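Local coordinates for transcriptional regulator (Bacillus subtilis, PDB 1VI0), which represses genes of fatty acid transport and beta-oxidation as a DNA-binding homodimer whose binding to DNA is inhibited by long-chain acyl-CoA, at residues 24-28 against 109-113. Numbering follows the deposited sequence.
Sequences NGYHQ and ELRQS. With DCC (dodecyl-coa), chain C.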
loop_
_atom_site.group_PDB
_atom_site.type_symbol
_atom_site.label_atom_id
_atom_site.label_comp_id
_atom_site.label_asym_id
_atom_site.label_seq_id
_atom_site.Cartn_x
_atom_site.Cartn_y
_atom_site.Cartn_z
ATOM N N ASN A 24 -2.434 6.901 -19.307
ATOM C CA ASN A 24 -1.267 6.279 -19.929
ATOM C C ASN A 24 -0.270 5.610 -19.030
ATOM O O ASN A 24 0.539 4.791 -19.542
ATOM C CB ASN A 24 -0.526 7.402 -20.734
ATOM C CG ASN A 24 -1.395 7.844 -21.916
ATOM O OD1 ASN A 24 -1.305 7.225 -22.973
ATOM N ND2 ASN A 24 -2.257 8.822 -21.735
ATOM N N GLY A 25 -0.275 5.826 -17.729
ATOM C CA GLY A 25 0.751 5.301 -16.812
ATOM C C GLY A 25 1.829 6.430 -16.752
ATOM O O GLY A 25 2.024 7.101 -17.771
ATOM N N TYR A 26 2.388 6.691 -15.593
ATOM C CA TYR A 26 3.337 7.749 -15.385
ATOM C C TYR A 26 4.526 7.662 -16.348
ATOM O O TYR A 26 4.966 8.671 -16.861
ATOM C CB TYR A 26 3.888 7.692 -13.955
ATOM C CG TYR A 26 5.026 8.660 -13.711
ATOM C CD1 TYR A 26 4.872 10.048 -13.787
ATOM C CD2 TYR A 26 6.280 8.152 -13.412
ATOM C CE1 TYR A 26 5.941 10.888 -13.545
ATOM C CE2 TYR A 26 7.349 8.978 -13.138
ATOM C CZ TYR A 26 7.175 10.339 -13.203
ATOM O OH TYR A 26 8.258 11.147 -12.950
ATOM N N HIS A 27 5.045 6.457 -16.564
ATOM C CA HIS A 27 6.229 6.325 -17.442
ATOM C C HIS A 27 5.960 6.732 -18.854
ATOM O O HIS A 27 6.886 7.203 -19.562
ATOM C CB HIS A 27 6.783 4.896 -17.308
ATOM C CG HIS A 27 7.437 4.775 -15.938
ATOM N ND1 HIS A 27 8.480 5.613 -15.582
ATOM C CD2 HIS A 27 7.189 3.999 -14.884
ATOM C CE1 HIS A 27 8.860 5.331 -14.349
ATOM N NE2 HIS A 27 8.090 4.350 -13.897
ATOM N N GLN A 28 4.725 6.652 -19.319
ATOM C CA GLN A 28 4.343 7.050 -20.669
ATOM C C GLN A 28 3.681 8.407 -20.737
ATOM O O GLN A 28 3.088 8.768 -21.758
ATOM C CB GLN A 28 3.387 5.978 -21.236
ATOM C CG GLN A 28 3.896 4.557 -20.980
ATOM N N GLU A 109 -0.282 5.186 -9.850
ATOM C CA GLU A 109 0.790 5.995 -10.449
ATOM C C GLU A 109 1.735 6.701 -9.538
ATOM O O GLU A 109 2.911 6.929 -9.886
ATOM C CB GLU A 109 0.182 6.922 -11.516
ATOM C CG GLU A 109 -0.622 6.130 -12.563
ATOM C CD GLU A 109 0.193 5.111 -13.312
ATOM O OE1 GLU A 109 1.462 5.227 -13.395
ATOM O OE2 GLU A 109 -0.399 4.152 -13.822
ATOM N N LEU A 110 1.357 7.145 -8.358
ATOM C CA LEU A 110 2.241 7.776 -7.412
ATOM C C LEU A 110 3.111 6.773 -6.685
ATOM O O LEU A 110 4.027 7.200 -5.947
ATOM C CB LEU A 110 1.411 8.576 -6.394
ATOM C CG LEU A 110 1.185 10.042 -6.703
ATOM C CD1 LEU A 110 0.051 10.630 -5.860
ATOM C CD2 LEU A 110 2.445 10.858 -6.566
ATOM N N ARG A 111 2.934 5.477 -6.839
ATOM C CA ARG A 111 3.634 4.438 -6.110
ATOM C C ARG A 111 4.951 4.041 -6.801
ATOM O O ARG A 111 5.139 2.865 -7.146
ATOM C CB ARG A 111 2.743 3.193 -5.960
ATOM C CG ARG A 111 1.300 3.493 -5.551
ATOM C CD ARG A 111 1.001 3.320 -4.083
ATOM N NE ARG A 111 -0.199 4.043 -3.666
ATOM C CZ ARG A 111 -0.972 3.797 -2.629
ATOM N NH1 ARG A 111 -0.713 2.780 -1.813
ATOM N NH2 ARG A 111 -2.014 4.581 -2.366
ATOM N N GLN A 112 5.739 5.057 -7.096
ATOM C CA GLN A 112 7.009 4.872 -7.812
ATOM C C GLN A 112 7.967 4.150 -6.864
ATOM O O GLN A 112 7.928 4.418 -5.658
ATOM C CB GLN A 112 7.526 6.222 -8.277
ATOM C CG GLN A 112 6.596 6.912 -9.291
ATOM C CD GLN A 112 6.440 6.087 -10.560
ATOM O OE1 GLN A 112 7.415 5.554 -11.109
ATOM N NE2 GLN A 112 5.210 5.931 -11.037
ATOM N N SER A 113 8.728 3.190 -7.396
ATOM C CA SER A 113 9.629 2.408 -6.575
ATOM C C SER A 113 11.035 2.975 -6.607
ATOM O O SER A 113 11.872 2.673 -5.749
ATOM C CB SER A 113 9.634 0.935 -7.001
ATOM O OG SER A 113 10.128 0.849 -8.333
HETATM C C2 DCC C . 8.996 1.801 15.488
HETATM C C4 DCC C . 9.006 3.305 13.820
HETATM C C5 DCC C . 7.753 2.949 13.379
HETATM C C6 DCC C . 7.153 1.884 14.088
HETATM C C8 DCC C . 8.392 4.525 12.122
HETATM C C10 DCC C . -4.919 12.358 -0.811
HETATM C C11 DCC C . -5.511 13.008 -2.074
HETATM C C12 DCC C . -4.478 13.735 -2.931
HETATM N N9 DCC C . 9.430 4.308 12.996
HETATM N N7 DCC C . 7.380 3.710 12.290
HETATM N N3 DCC C . 9.670 2.788 14.875
HETATM N N1 DCC C . 7.760 1.356 15.172
HETATM N N6 DCC C . 5.957 1.416 13.730
HETATM C "C1'" DCC C . 10.698 5.104 13.184
HETATM C "C2'" DCC C . 11.399 5.488 11.863
HETATM O "O2'" DCC C . 12.436 4.491 11.656
HETATM C "C3'" DCC C . 12.106 6.821 12.276
HETATM O "O3'" DCC C . 13.201 6.482 13.199
HETATM C "C4'" DCC C . 10.952 7.460 13.146
HETATM O "O4'" DCC C . 10.234 6.360 13.705
HETATM C "C5'" DCC C . 10.114 8.409 12.322
HETATM O "O5'" DCC C . 9.637 7.826 11.074
HETATM P P1 DCC C . 8.127 7.940 10.583
HETATM O O11 DCC C . 8.019 7.290 9.295
HETATM O O12 DCC C . 7.202 7.468 11.750
HETATM O O6 DCC C . 7.846 9.465 10.510
HETATM P P2 DCC C . 8.536 10.193 9.369
HETATM O O21 DCC C . 7.840 11.530 9.286
HETATM O O22 DCC C . 9.991 10.125 9.555
HETATM O O7 DCC C . 8.203 9.459 7.960
HETATM C CPA DCC C . 6.908 9.808 7.294
HETATM C CPB DCC C . 6.772 8.996 5.973
HETATM C CP8 DCC C . 7.167 7.529 6.222
HETATM C CP7 DCC C . 7.761 9.601 4.983
HETATM C CP9 DCC C . 5.438 9.151 5.336
HETATM O OP3 DCC C . 6.501 6.993 7.317
HETATM C CP6 DCC C . 6.977 6.643 5.007
HETATM O OP2 DCC C . 7.637 6.842 3.997
HETATM N NP2 DCC C . 6.098 5.695 5.177
HETATM C CP5 DCC C . 5.757 4.742 4.041
HETATM C CP4 DCC C . 4.423 5.329 3.435
HETATM C CP3 DCC C . 4.076 4.601 2.124
HETATM O OP1 DCC C . 4.869 4.619 1.183
HETATM N NP1 DCC C . 2.952 3.963 2.119
HETATM C CP2 DCC C . 2.413 3.167 0.995
HETATM C CP1 DCC C . 1.195 3.939 0.583
HETATM S S DCC C . 1.372 5.722 0.345
HETATM P P3 DCC C . 14.686 7.096 13.251
HETATM O O31 DCC C . 15.143 7.295 11.875
HETATM O O32 DCC C . 14.653 8.368 13.988
HETATM O O33 DCC C . 15.439 6.029 13.997
HETATM C CA1 DCC C . 1.979 5.773 -1.361
HETATM C CA2 DCC C . 1.771 7.168 -2.031
HETATM O OA1 DCC C . 2.426 4.799 -1.922
HETATM C CA3 DCC C . 0.333 7.366 -2.544
HETATM C CA4 DCC C . -0.460 8.515 -2.040
HETATM C CA5 DCC C . -1.524 8.156 -1.027
HETATM C CA6 DCC C . -2.803 8.966 -1.141
HETATM C CA7 DCC C . -3.046 9.963 -0.031
HETATM C CA8 DCC C . -4.443 10.208 0.413
HETATM C CA9 DCC C . -5.370 10.905 -0.588
#
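The backbone N of Tyr26 gives its hydrogen to Glu109 OE1, 2.8 Å away and almost straight at 172°, meeting the carboxylate from above its plane. In this TetR-family repressor the bond joins the loop between helix 9-24 and helix 31-38 in the DNA-binding domain to the end of helix 100-109 in the ligand-binding domain. Glu109 OE2 lies 3.4 Å from Gly25 CA and is hydrogen-bonded to Ser113 of the second subunit, so one carboxylate links both domains and both chains. Chi1 of 172° sets the Tyr26 ring opposite the backbone N and beside Gln112, whose amide plane stands 56° from it; Gln112 NE2 approaches Tyr26 CD2 obliquely. Lys52 adds a cation-pi contact to the same ring. The Gln112 amide is held by its own chain: it bends back at chi2, and NE2 donates to Glu109 O at 2.8 Å, which fixes the amide's rotation. One residue earlier, Arg111 faces the dodecyl-CoA pocket, its guanidinium laid against the thioester and salt-bridged to Asp163. Replacing Arg111 by alanine would probably leave Asp163 without its charged mate, Thr106 O without the NE donor and the thioester without that cover. Arg111 thus brings the pocket within two residues of Glu109, a plausible path for ligand binding to reach the DNA-binding domain. On the far side of the amide, Gln112 OE1 comes to 3.1 Å from His27 NE2.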